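Local coordinates for MATE family efflux transporter (Vibrio cholerae, PDB 6IDP), which probably exports drugs and other toxic compounds across the bacterial membrane, in exchange for protons, as a MATE-family multidrug transporter, at residues R311-F316 against C366-S371. Numbering follows the deposited sequence.
With OLC ((2R)-2,3-dihydroxypropyl (9Z)-octadec-9-enoate), chain P; OLC ((2R)-2,3-dihydroxypropyl (9Z)-octadec-9-enoate), chain G.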
loop_
_atom_site.group_PDB
_atom_site.type_symbol
_atom_site.label_atom_id
_atom_site.label_comp_id
_atom_site.label_asym_id
_atom_site.label_seq_id
_atom_site.Cartn_x
_atom_site.Cartn_y
_atom_site.Cartn_z
ATOM N N ARG A 311 -0.790 -17.275 12.775
ATOM C CA ARG A 311 -2.090 -17.917 12.914
ATOM C C ARG A 311 -3.074 -17.007 13.645
ATOM O O ARG A 311 -4.253 -16.957 13.295
ATOM C CB ARG A 311 -1.952 -19.259 13.638
ATOM C CG ARG A 311 -1.405 -20.366 12.750
ATOM C CD ARG A 311 -1.106 -21.634 13.531
ATOM N NE ARG A 311 -0.765 -22.743 12.645
ATOM C CZ ARG A 311 -1.619 -23.690 12.268
ATOM N NH1 ARG A 311 -2.869 -23.670 12.708
ATOM N NH2 ARG A 311 -1.222 -24.659 11.456
ATOM N N ILE A 312 -2.587 -16.290 14.653
ATOM C CA ILE A 312 -3.397 -15.287 15.341
ATOM C C ILE A 312 -3.874 -14.228 14.351
ATOM O O ILE A 312 -5.053 -13.880 14.321
ATOM C CB ILE A 312 -2.616 -14.607 16.487
ATOM C CG1 ILE A 312 -2.368 -15.593 17.625
ATOM C CG2 ILE A 312 -3.374 -13.395 17.013
ATOM C CD1 ILE A 312 -1.533 -15.019 18.754
ATOM N N ALA A 313 -2.948 -13.734 13.536
ATOM C CA ALA A 313 -3.264 -12.741 12.515
ATOM C C ALA A 313 -4.298 -13.262 11.520
ATOM O O ALA A 313 -5.217 -12.538 11.136
ATOM C CB ALA A 313 -1.999 -12.317 11.785
ATOM N N CYS A 314 -4.140 -14.513 11.099
ATOM C CA CYS A 314 -5.067 -15.114 10.146
ATOM C C CYS A 314 -6.452 -15.292 10.756
ATOM O O CYS A 314 -7.461 -15.102 10.078
ATOM C CB CYS A 314 -4.537 -16.461 9.647
ATOM S SG CYS A 314 -3.160 -16.334 8.485
ATOM N N GLN A 315 -6.496 -15.656 12.035
ATOM C CA GLN A 315 -7.765 -15.812 12.736
ATOM C C GLN A 315 -8.532 -14.499 12.783
ATOM O O GLN A 315 -9.736 -14.468 12.523
ATOM C CB GLN A 315 -7.545 -16.333 14.155
ATOM C CG GLN A 315 -7.131 -17.788 14.223
ATOM C CD GLN A 315 -6.722 -18.206 15.621
ATOM O OE1 GLN A 315 -7.226 -17.675 16.611
ATOM N NE2 GLN A 315 -5.798 -19.155 15.707
ATOM N N PHE A 316 -7.835 -13.417 13.114
ATOM C CA PHE A 316 -8.473 -12.110 13.163
ATOM C C PHE A 316 -9.034 -11.726 11.798
ATOM O O PHE A 316 -10.194 -11.339 11.689
ATOM C CB PHE A 316 -7.498 -11.032 13.645
ATOM C CG PHE A 316 -8.030 -9.633 13.492
ATOM C CD1 PHE A 316 -8.912 -9.105 14.422
ATOM C CD2 PHE A 316 -7.660 -8.852 12.411
ATOM C CE1 PHE A 316 -9.410 -7.820 14.275
ATOM C CE2 PHE A 316 -8.156 -7.562 12.259
ATOM C CZ PHE A 316 -9.031 -7.049 13.194
ATOM N N CYS A 366 -4.370 -13.654 1.611
ATOM C CA CYS A 366 -3.414 -13.550 0.517
ATOM C C CYS A 366 -2.491 -12.347 0.709
ATOM O O CYS A 366 -1.277 -12.449 0.517
ATOM C CB CYS A 366 -4.148 -13.451 -0.822
ATOM S SG CYS A 366 -3.070 -13.541 -2.265
ATOM N N MET A 367 -3.076 -11.216 1.090
ATOM C CA MET A 367 -2.307 -10.016 1.402
ATOM C C MET A 367 -1.354 -10.272 2.563
ATOM O O MET A 367 -0.206 -9.834 2.551
ATOM C CB MET A 367 -3.238 -8.853 1.745
ATOM C CG MET A 367 -4.128 -8.404 0.596
ATOM S SD MET A 367 -5.465 -7.312 1.137
ATOM C CE MET A 367 -4.537 -5.965 1.862
ATOM N N LEU A 368 -1.851 -10.986 3.566
ATOM C CA LEU A 368 -1.090 -11.281 4.771
ATOM C C LEU A 368 0.102 -12.177 4.460
ATOM O O LEU A 368 1.215 -11.934 4.923
ATOM C CB LEU A 368 -1.991 -11.947 5.812
ATOM C CG LEU A 368 -1.901 -11.469 7.261
ATOM C CD1 LEU A 368 -2.238 -9.992 7.361
ATOM C CD2 LEU A 368 -2.834 -12.292 8.134
ATOM N N MET A 369 -0.142 -13.209 3.660
ATOM C CA MET A 369 0.892 -14.174 3.319
ATOM C C MET A 369 2.015 -13.540 2.497
ATOM O O MET A 369 3.179 -13.916 2.648
ATOM C CB MET A 369 0.282 -15.361 2.570
ATOM C CG MET A 369 -0.670 -16.205 3.413
ATOM S SD MET A 369 0.116 -16.928 4.870
ATOM C CE MET A 369 -0.440 -15.837 6.177
ATOM N N VAL A 370 1.668 -12.581 1.639
ATOM C CA VAL A 370 2.672 -11.854 0.865
ATOM C C VAL A 370 3.618 -11.098 1.793
ATOM O O VAL A 370 4.839 -11.205 1.670
ATOM C CB VAL A 370 2.033 -10.854 -0.131
ATOM C CG1 VAL A 370 3.083 -9.882 -0.665
ATOM C CG2 VAL A 370 1.365 -11.595 -1.277
ATOM N N SER A 371 3.047 -10.344 2.727
ATOM C CA SER A 371 3.838 -9.549 3.658
ATOM C C SER A 371 4.661 -10.428 4.598
ATOM O O SER A 371 5.770 -10.062 4.982
ATOM C CB SER A 371 2.934 -8.615 4.466
ATOM O OG SER A 371 2.107 -9.351 5.349
HETATM C C18 OLC P . -6.739 -2.782 14.913
HETATM C C10 OLC P . -6.855 -9.332 18.326
HETATM C C9 OLC P . -7.298 -9.523 19.589
HETATM C C17 OLC P . -7.489 -4.079 14.696
HETATM C C11 OLC P . -5.431 -8.888 18.064
HETATM C C8 OLC P . -6.382 -9.303 20.776
HETATM C C16 OLC P . -6.866 -5.175 15.535
HETATM C C12 OLC P . -5.091 -9.045 16.596
HETATM C C7 OLC P . -7.206 -9.088 22.029
HETATM C C15 OLC P . -5.623 -5.698 14.851
HETATM C C13 OLC P . -5.790 -7.983 15.775
HETATM C C6 OLC P . -7.192 -10.335 22.888
HETATM C C14 OLC P . -4.956 -6.722 15.743
HETATM C C5 OLC P . -5.853 -10.466 23.580
HETATM C C18 OLC G . -9.800 -18.737 3.288
HETATM C C10 OLC G . -4.942 -20.319 10.575
HETATM C C9 OLC G . -5.172 -20.841 11.798
HETATM C C17 OLC G . -8.560 -19.444 2.791
HETATM C C11 OLC G . -5.553 -20.978 9.357
HETATM C C16 OLC G . -7.397 -19.150 3.715
HETATM C C12 OLC G . -5.486 -20.052 8.160
HETATM C C15 OLC G . -7.386 -20.120 4.879
HETATM C C13 OLC G . -6.214 -20.693 6.997
HETATM C C14 OLC G . -6.283 -19.721 5.839
#
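Leu-368 reaches across to helix 303-330 with a single methyl, CD2, which lies 3.7 Å from CB of Ala-313 and 3.9 Å from the backbone N of Cys-314. The same methyl is 3.8 Å from the carbonyl C of Ala-313, resting on side chain and backbone together. Beside it, SG of Cys-314 stands 3.6 Å from CE of Met-369. The Met-369 chain folds at chi2 (-60°) and again at chi3 (101°), which brings its terminal methyl up to the cysteine although its CB does not head there. No hydrogen bond joins the segments, whose axes, 158° apart in direction, come no closer than 10.7 Å, an example of transmembrane helices meeting through a small apolar patch, 133 Å² in all.

Away from this patch, the flanks of helix 303-330 meet lipid instead. One monoolein chain passes Cys-314 CB at 4.0 Å from its C10 and runs on to Arg-311, while a second lies over one face of the Phe-316 ring, its C13 3.6 Å from CD1 of that residue.

Helix 281-299 flanks the contact through Met-286 and Leu-290 on Ala-313, helix 5-39 adds Leu-14 to the same alanine, and helix 379-435 backs Met-369 with Tyr-429.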